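Local coordinates for protein histone-lysine N-methyltransferase, H3 lysine-9 specific SUVH4 (Arabidopsis thaliana, PDB 4QEO) that binds methylated DNA and methylates histone H3 with S-adenosyl-L-methionine, a mark of transcriptional silencing, at residues T290-N293 and S297-D300; C304-L309 and F332-H337; C338-G341 and N346-S349. All coordinates share one frame; numbering follows the deposited sequence.

All three contacts belong to the pre-SET domain and gather round one triangular cluster of three zinc ions held by nine cysteines. They follow one another along the chain, each closing before the next opens. The centres of contacts 1 and 2 lie about 6 Å apart, and that of contact 3 lies about 8 Å from each. Contact 1 supplies two bridging sulfurs, contact 2 adds the third together with two terminal ligands, and contact 3 contributes two more terminal ligands and an arginine. Apart from helix 305-309 and a 3-10 segment at 348-349, the contacts are loops and a strand end, so metal coordination organises the domain, which methyltransferase activity requires alongside SET and post-SET.

Contact 1. Residues T290-N293 and S297-D300; sequences TGCN and SCTD. With ZN (zinc ion), chain F; ZN (zinc ion), chain H; ZN (zinc ion), chain G.
Cys292 brings its sulfur against that of Cys298, SG to SG at 3.5 Å, and this single touch is the whole of the direct contact between 290-293 and 297-300. The two sulfurs are drawn together because both bind the zinc of chain H, at which they subtend about 96°. That closeness reflects a shared metal: the sulfurs meet as two ligands of one ion and form no disulfide. Each also reaches a second zinc: Cys292 SG binds the zinc of chain F at 2.3 Å, and Cys298 SG the zinc of chain G at 2.2 Å. Both are therefore bridging ligands, each shared between two metals. A deprotonated cysteine suits this role, since its sulfur has enough lone pairs to hold two cations on a short, slender side chain. With chi1 at 67°, Cys292 SG sits between its own backbone N and carbonyl carbon, and from there it points into the cluster. Gly291, just before it, has a positive phi of 86°, where a beta-carbon would press on the carbonyl oxygen of Thr290.

Cys294 and Cys304 complete the site of the zinc of chain H, while Cys334 supplies the third bridging sulfur. Three metals and three bridging sulfurs thus alternate in a ring, the core of the triangular cluster characteristic of pre-SET domains. Both segments run through the irregular loop that follows strand 278-279 and leads into helix 305-309, and the backbone of Cys292 is hydrogen-bonded to Gly339 in the loop beyond strand 331-332.

Contact 2. Residues C304-L309 and F332-H337; sequences CACAKL and FECGPH. With ZN (zinc ion), chain F; ZN (zinc ion), chain H; ZN (zinc ion), chain G.
Cys306 and Leu309 are the residues of 304-309 that touch the other segment, at Cys334 and Phe332, but the metal binding begins two residues before Cys306, at Cys304. There SG lies anti to the backbone N (chi1 -175°), which lets it serve twice: it binds the zinc of chain H at 2.3 Å and takes a weak N-cap hydrogen bond from Ala307 N at 3.6 Å. A thiolate in this place can accept from a backbone N-H at the start of helix 305-309 while still holding its metal.

Two residues on, Cys306 SG is a terminal ligand of the zinc of chain F, at 2.1 Å. Cys334 SG shares that ion, lying 3.8 Å from Cys306 SG, and the two subtend about 113°, near the tetrahedral value. Cys334 SG also reaches the zinc of chain G at 2.2 Å, making it the third bridge of the Zn3Cys9 cluster of the pre-SET domain, whose other ligands include Cys292, Cys298 and Cys338.

Leu309 ends the helix against Phe332. Its CB stands over one face of the Phe332 ring in a CH-pi contact, 4.1 Å from the centroid, while CD1 lies 3.8 Å from Phe332 CD1; the two side chains cross at about a right angle. The carbonyl O of Leu309 comes within 3.4 Å of Phe332 CD2. The flat, wide ring can touch Leu309 at the helix end and Leu473 of strand 467-473, and an alanine here would probably take the ring from under Leu309 CB and CD1 and open a gap beside Leu473. Next along, Glu333 points away from the helix and forms a salt bridge with Arg483.

Contact 3. Residues C338-G341 and N346-S349; sequences CGCG and NRTS. With ZN (zinc ion), chain F; ZN (zinc ion), chain G.
Metal bonds fix the first segment: Cys338 SG holds the zinc of chain F and Cys340 SG the zinc of chain G, each at 2.4 Å and each as a terminal ligand. Cys340 carries its sulfur in the crowded position between backbone N and carbonyl carbon (chi1 58°), pointing toward the metal and toward Arg347.

The hydrogen bonding rests on Arg347, whose chain is extended from CG to NE and so carries the guanidinium across to the cysteine loop. Its NH2 donates to Cys340 O at 3.2 Å, a bent bond of 138° in which the donor sits above the carbonyl plane. The same NH2 has a closer partner outside the two segments in Gly335 O, so one nitrogen links two stretches of the zinc-binding loop. An arginine suits the place by its reach and its several N-H groups. Beside it, Asn346 ND2 donates to Phe332 O, tying the second segment to the stretch that leads to Cys334.

Close packing completes the setting. Arg347 NE lies 3.3 Å from Cys340 SG, and Arg347 NH2 packs at 3.7 Å against Cys338 CB.

Nine thiolates round three divalent zincs would leave the pre-SET cluster with a net negative charge, which the neighbouring guanidinium is likely to offset in part, making the sulfur of Cys340 less electron-rich.

Contact 1. Residues T290-N293 and S297-D300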
loop_
_atom_site.group_PDB
_atom_site.type_symbol
_atom_site.label_atom_id
_atom_site.label_comp_id
_atom_site.label_asym_id
_atom_site.label_seq_id
_atom_site.Cartn_x
_atom_site.Cartn_y
_atom_site.Cartn_z
ATOM N N THR A 290 -15.101 23.135 20.041
ATOM C CA THR A 290 -16.425 22.926 20.618
ATOM C C THR A 290 -16.902 21.497 20.394
ATOM O O THR A 290 -17.454 20.865 21.291
ATOM C CB THR A 290 -17.456 23.902 20.030
ATOM O OG1 THR A 290 -17.128 25.236 20.440
ATOM C CG2 THR A 290 -18.858 23.555 20.524
ATOM N N GLY A 291 -16.697 20.997 19.184
ATOM C CA GLY A 291 -17.066 19.631 18.871
ATOM C C GLY A 291 -18.507 19.474 18.439
ATOM O O GLY A 291 -19.267 20.442 18.406
ATOM N N CYS A 292 -18.879 18.238 18.113
ATOM C CA CYS A 292 -20.204 17.920 17.590
ATOM C C CYS A 292 -21.099 17.306 18.664
ATOM O O CYS A 292 -20.618 16.909 19.728
ATOM C CB CYS A 292 -20.070 16.955 16.406
ATOM S SG CYS A 292 -19.445 15.282 16.828
ATOM N N ASN A 293 -22.392 17.197 18.380
ATOM C CA ASN A 293 -23.338 16.710 19.385
ATOM C C ASN A 293 -23.899 15.323 19.092
ATOM O O ASN A 293 -24.897 14.919 19.685
ATOM C CB ASN A 293 -24.489 17.706 19.589
ATOM C CG ASN A 293 -25.383 17.819 18.373
ATOM O OD1 ASN A 293 -26.173 16.919 18.080
ATOM N ND2 ASN A 293 -25.269 18.932 17.659
ATOM N N SER A 297 -21.728 7.295 17.368
ATOM C CA SER A 297 -20.804 7.488 16.248
ATOM C C SER A 297 -21.332 8.528 15.266
ATOM O O SER A 297 -22.538 8.688 15.114
ATOM C CB SER A 297 -20.546 6.169 15.523
ATOM O OG SER A 297 -19.787 5.289 16.330
ATOM N N CYS A 298 -20.424 9.235 14.602
ATOM C CA CYS A 298 -20.813 10.289 13.669
ATOM C C CYS A 298 -20.975 9.726 12.259
ATOM O O CYS A 298 -20.007 9.246 11.653
ATOM C CB CYS A 298 -19.793 11.420 13.684
ATOM S SG CYS A 298 -19.500 12.071 15.365
ATOM N N THR A 299 -22.205 9.788 11.753
ATOM C CA THR A 299 -22.570 9.149 10.491
ATOM C C THR A 299 -23.214 10.117 9.497
ATOM O O THR A 299 -23.016 10.004 8.288
ATOM C CB THR A 299 -23.543 7.984 10.736
ATOM O OG1 THR A 299 -24.677 8.460 11.475
ATOM C CG2 THR A 299 -22.854 6.889 11.533
ATOM N N ASP A 300 -23.987 11.066 10.006
ATOM C CA ASP A 300 -24.678 11.997 9.125
ATOM C C ASP A 300 -23.947 13.325 9.021
ATOM O O ASP A 300 -23.766 14.028 10.016
ATOM C CB ASP A 300 -26.115 12.209 9.599
ATOM C CG ASP A 300 -26.758 13.445 8.998
ATOM O OD1 ASP A 300 -26.453 13.798 7.838
ATOM O OD2 ASP A 300 -27.586 14.059 9.696
HETATM ZN ZN ZN F . -17.210 15.550 16.491
HETATM ZN ZN ZN H . -20.452 14.222 14.990
HETATM ZN ZN ZN G . -17.523 11.667 16.153
#

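Contact 2. Residues C304-L309 and F332-H337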
loop_
_atom_site.group_PDB
_atom_site.type_symbol
_atom_site.label_atom_id
_atom_site.label_comp_id
_atom_site.label_asym_id
_atom_site.label_seq_id
_atom_site.Cartn_x
_atom_site.Cartn_y
_atom_site.Cartn_z
ATOM N N CYS A 304 -23.656 16.442 12.047
ATOM C CA CYS A 304 -22.309 16.550 12.600
ATOM C C CYS A 304 -21.504 17.774 12.164
ATOM O O CYS A 304 -21.144 17.907 10.994
ATOM C CB CYS A 304 -21.494 15.299 12.272
ATOM S SG CYS A 304 -19.866 15.350 13.070
ATOM N N ALA A 305 -21.185 18.632 13.129
ATOM C CA ALA A 305 -20.379 19.832 12.900
ATOM C C ALA A 305 -18.944 19.521 12.458
ATOM O O ALA A 305 -18.297 20.324 11.776
ATOM C CB ALA A 305 -20.348 20.680 14.158
ATOM N N CYS A 306 -18.428 18.372 12.869
ATOM C CA CYS A 306 -17.043 18.054 12.541
ATOM C C CYS A 306 -16.944 17.762 11.028
ATOM O O CYS A 306 -16.015 18.216 10.337
ATOM C CB CYS A 306 -16.513 16.922 13.444
ATOM S SG CYS A 306 -16.719 17.239 15.282
ATOM N N ALA A 307 -17.949 17.067 10.506
ATOM C CA ALA A 307 -18.066 16.856 9.066
ATOM C C ALA A 307 -18.100 18.198 8.343
ATOM O O ALA A 307 -17.398 18.394 7.348
ATOM C CB ALA A 307 -19.318 16.062 8.747
ATOM N N LYS A 308 -18.917 19.118 8.860
ATOM C CA LYS A 308 -19.031 20.454 8.292
ATOM C C LYS A 308 -17.668 21.135 8.245
ATOM O O LYS A 308 -17.325 21.797 7.262
ATOM C CB LYS A 308 -20.016 21.301 9.096
ATOM C CG LYS A 308 -21.452 20.816 9.025
ATOM C CD LYS A 308 -22.385 21.781 9.742
ATOM C CE LYS A 308 -23.835 21.361 9.593
ATOM N NZ LYS A 308 -24.202 21.179 8.161
ATOM N N LEU A 309 -16.890 20.962 9.309
ATOM C CA LEU A 309 -15.524 21.462 9.337
ATOM C C LEU A 309 -14.711 20.864 8.193
ATOM O O LEU A 309 -13.840 21.528 7.630
ATOM C CB LEU A 309 -14.845 21.139 10.669
ATOM C CG LEU A 309 -15.086 22.057 11.868
ATOM C CD1 LEU A 309 -14.377 21.505 13.094
ATOM C CD2 LEU A 309 -14.630 23.486 11.575
ATOM N N PHE A 332 -10.212 17.265 10.128
ATOM C CA PHE A 332 -10.849 17.685 11.371
ATOM C C PHE A 332 -11.528 16.505 12.044
ATOM O O PHE A 332 -12.614 16.084 11.645
ATOM C CB PHE A 332 -11.878 18.781 11.113
ATOM C CG PHE A 332 -11.283 20.108 10.726
ATOM C CD1 PHE A 332 -10.860 21.006 11.695
ATOM C CD2 PHE A 332 -11.171 20.470 9.396
ATOM C CE1 PHE A 332 -10.327 22.240 11.342
ATOM C CE2 PHE A 332 -10.640 21.701 9.036
ATOM C CZ PHE A 332 -10.220 22.587 10.012
ATOM N N GLU A 333 -10.872 15.972 13.063
ATOM C CA GLU A 333 -11.397 14.835 13.785
ATOM C C GLU A 333 -12.254 15.270 14.960
ATOM O O GLU A 333 -12.113 16.382 15.486
ATOM C CB GLU A 333 -10.260 13.945 14.287
ATOM C CG GLU A 333 -9.701 13.002 13.225
ATOM C CD GLU A 333 -8.662 12.028 13.768
ATOM O OE1 GLU A 333 -8.343 12.077 14.976
ATOM O OE2 GLU A 333 -8.159 11.207 12.979
ATOM N N CYS A 334 -13.137 14.369 15.368
ATOM C CA CYS A 334 -13.869 14.526 16.609
ATOM C C CYS A 334 -12.879 14.586 17.776
ATOM O O CYS A 334 -11.794 13.987 17.732
ATOM C CB CYS A 334 -14.879 13.389 16.782
ATOM S SG CYS A 334 -16.284 13.429 15.597
ATOM N N GLY A 335 -13.247 15.335 18.809
ATOM C CA GLY A 335 -12.345 15.600 19.912
ATOM C C GLY A 335 -12.960 15.385 21.284
ATOM O O GLY A 335 -13.996 14.744 21.412
ATOM N N PRO A 336 -12.309 15.922 22.320
ATOM C CA PRO A 336 -12.654 15.739 23.738
ATOM C C PRO A 336 -14.088 16.152 24.106
ATOM O O PRO A 336 -14.688 15.546 25.003
ATOM C CB PRO A 336 -11.638 16.641 24.454
ATOM C CG PRO A 336 -10.448 16.642 23.534
ATOM C CD PRO A 336 -11.055 16.683 22.152
ATOM N N HIS A 337 -14.625 17.165 23.432
ATOM C CA HIS A 337 -15.984 17.617 23.710
ATOM C C HIS A 337 -17.072 17.050 22.795
ATOM O O HIS A 337 -18.249 17.380 22.966
ATOM C CB HIS A 337 -16.057 19.154 23.742
ATOM C CG HIS A 337 -15.349 19.757 24.910
ATOM N ND1 HIS A 337 -14.178 20.472 24.783
ATOM C CD2 HIS A 337 -15.619 19.709 26.235
ATOM C CE1 HIS A 337 -13.770 20.860 25.978
ATOM N NE2 HIS A 337 -14.628 20.411 26.875
HETATM ZN ZN ZN F . -17.210 15.550 16.491
HETATM ZN ZN ZN H . -20.452 14.222 14.990
HETATM ZN ZN ZN G . -17.523 11.667 16.153
#

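Contact 3. Residues C338-G341 and N346-S349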
loop_
_atom_site.group_PDB
_atom_site.type_symbol
_atom_site.label_atom_id
_atom_site.label_comp_id
_atom_site.label_asym_id
_atom_site.label_seq_id
_atom_site.Cartn_x
_atom_site.Cartn_y
_atom_site.Cartn_z
ATOM N N CYS A 338 -16.700 16.224 21.813
ATOM C CA CYS A 338 -17.712 15.619 20.952
ATOM C C CYS A 338 -18.523 14.577 21.712
ATOM O O CYS A 338 -18.003 13.897 22.597
ATOM C CB CYS A 338 -17.093 14.987 19.694
ATOM S SG CYS A 338 -16.319 16.199 18.604
ATOM N N GLY A 339 -19.795 14.448 21.347
ATOM C CA GLY A 339 -20.700 13.555 22.046
ATOM C C GLY A 339 -20.475 12.096 21.705
ATOM O O GLY A 339 -20.994 11.213 22.382
ATOM N N CYS A 340 -19.698 11.850 20.651
ATOM C CA CYS A 340 -19.450 10.508 20.148
ATOM C C CYS A 340 -18.421 9.780 20.995
ATOM O O CYS A 340 -17.541 10.401 21.602
ATOM C CB CYS A 340 -18.945 10.583 18.708
ATOM S SG CYS A 340 -17.428 11.561 18.544
ATOM N N GLY A 341 -18.537 8.457 21.026
ATOM C CA GLY A 341 -17.585 7.610 21.722
ATOM C C GLY A 341 -16.360 7.313 20.879
ATOM O O GLY A 341 -16.277 7.736 19.726
ATOM N N ASN A 346 -14.725 9.177 12.656
ATOM C CA ASN A 346 -14.046 10.462 12.594
ATOM C C ASN A 346 -13.058 10.674 13.748
ATOM O O ASN A 346 -12.578 11.777 13.966
ATOM C CB ASN A 346 -15.027 11.627 12.463
ATOM C CG ASN A 346 -14.397 12.834 11.794
ATOM O OD1 ASN A 346 -13.669 12.699 10.817
ATOM N ND2 ASN A 346 -14.633 14.018 12.349
ATOM N N ARG A 347 -12.748 9.598 14.463
ATOM C CA ARG A 347 -11.605 9.576 15.360
ATOM C C ARG A 347 -10.547 8.576 14.864
ATOM O O ARG A 347 -9.745 8.093 15.657
ATOM C CB ARG A 347 -12.049 9.186 16.776
ATOM C CG ARG A 347 -13.095 10.120 17.402
ATOM C CD ARG A 347 -13.506 9.606 18.771
ATOM N NE ARG A 347 -14.452 10.470 19.484
ATOM C CZ ARG A 347 -14.093 11.475 20.280
ATOM N NH1 ARG A 347 -12.814 11.780 20.436
ATOM N NH2 ARG A 347 -15.014 12.189 20.920
ATOM N N THR A 348 -10.547 8.263 13.567
ATOM C CA THR A 348 -9.620 7.240 13.037
ATOM C C THR A 348 -8.165 7.252 13.558
ATOM O O THR A 348 -7.678 6.218 14.018
ATOM C CB THR A 348 -9.658 7.182 11.502
ATOM O OG1 THR A 348 -10.936 6.687 11.097
ATOM C CG2 THR A 348 -8.553 6.254 10.942
ATOM N N SER A 349 -7.486 8.402 13.542
ATOM C CA SER A 349 -6.074 8.423 13.945
ATOM C C SER A 349 -5.842 8.356 15.455
ATOM O O SER A 349 -4.698 8.286 15.909
ATOM C CB SER A 349 -5.341 9.632 13.361
ATOM O OG SER A 349 -5.662 10.806 14.071
HETATM ZN ZN ZN F . -17.210 15.550 16.491
HETATM ZN ZN ZN G . -17.523 11.667 16.153
#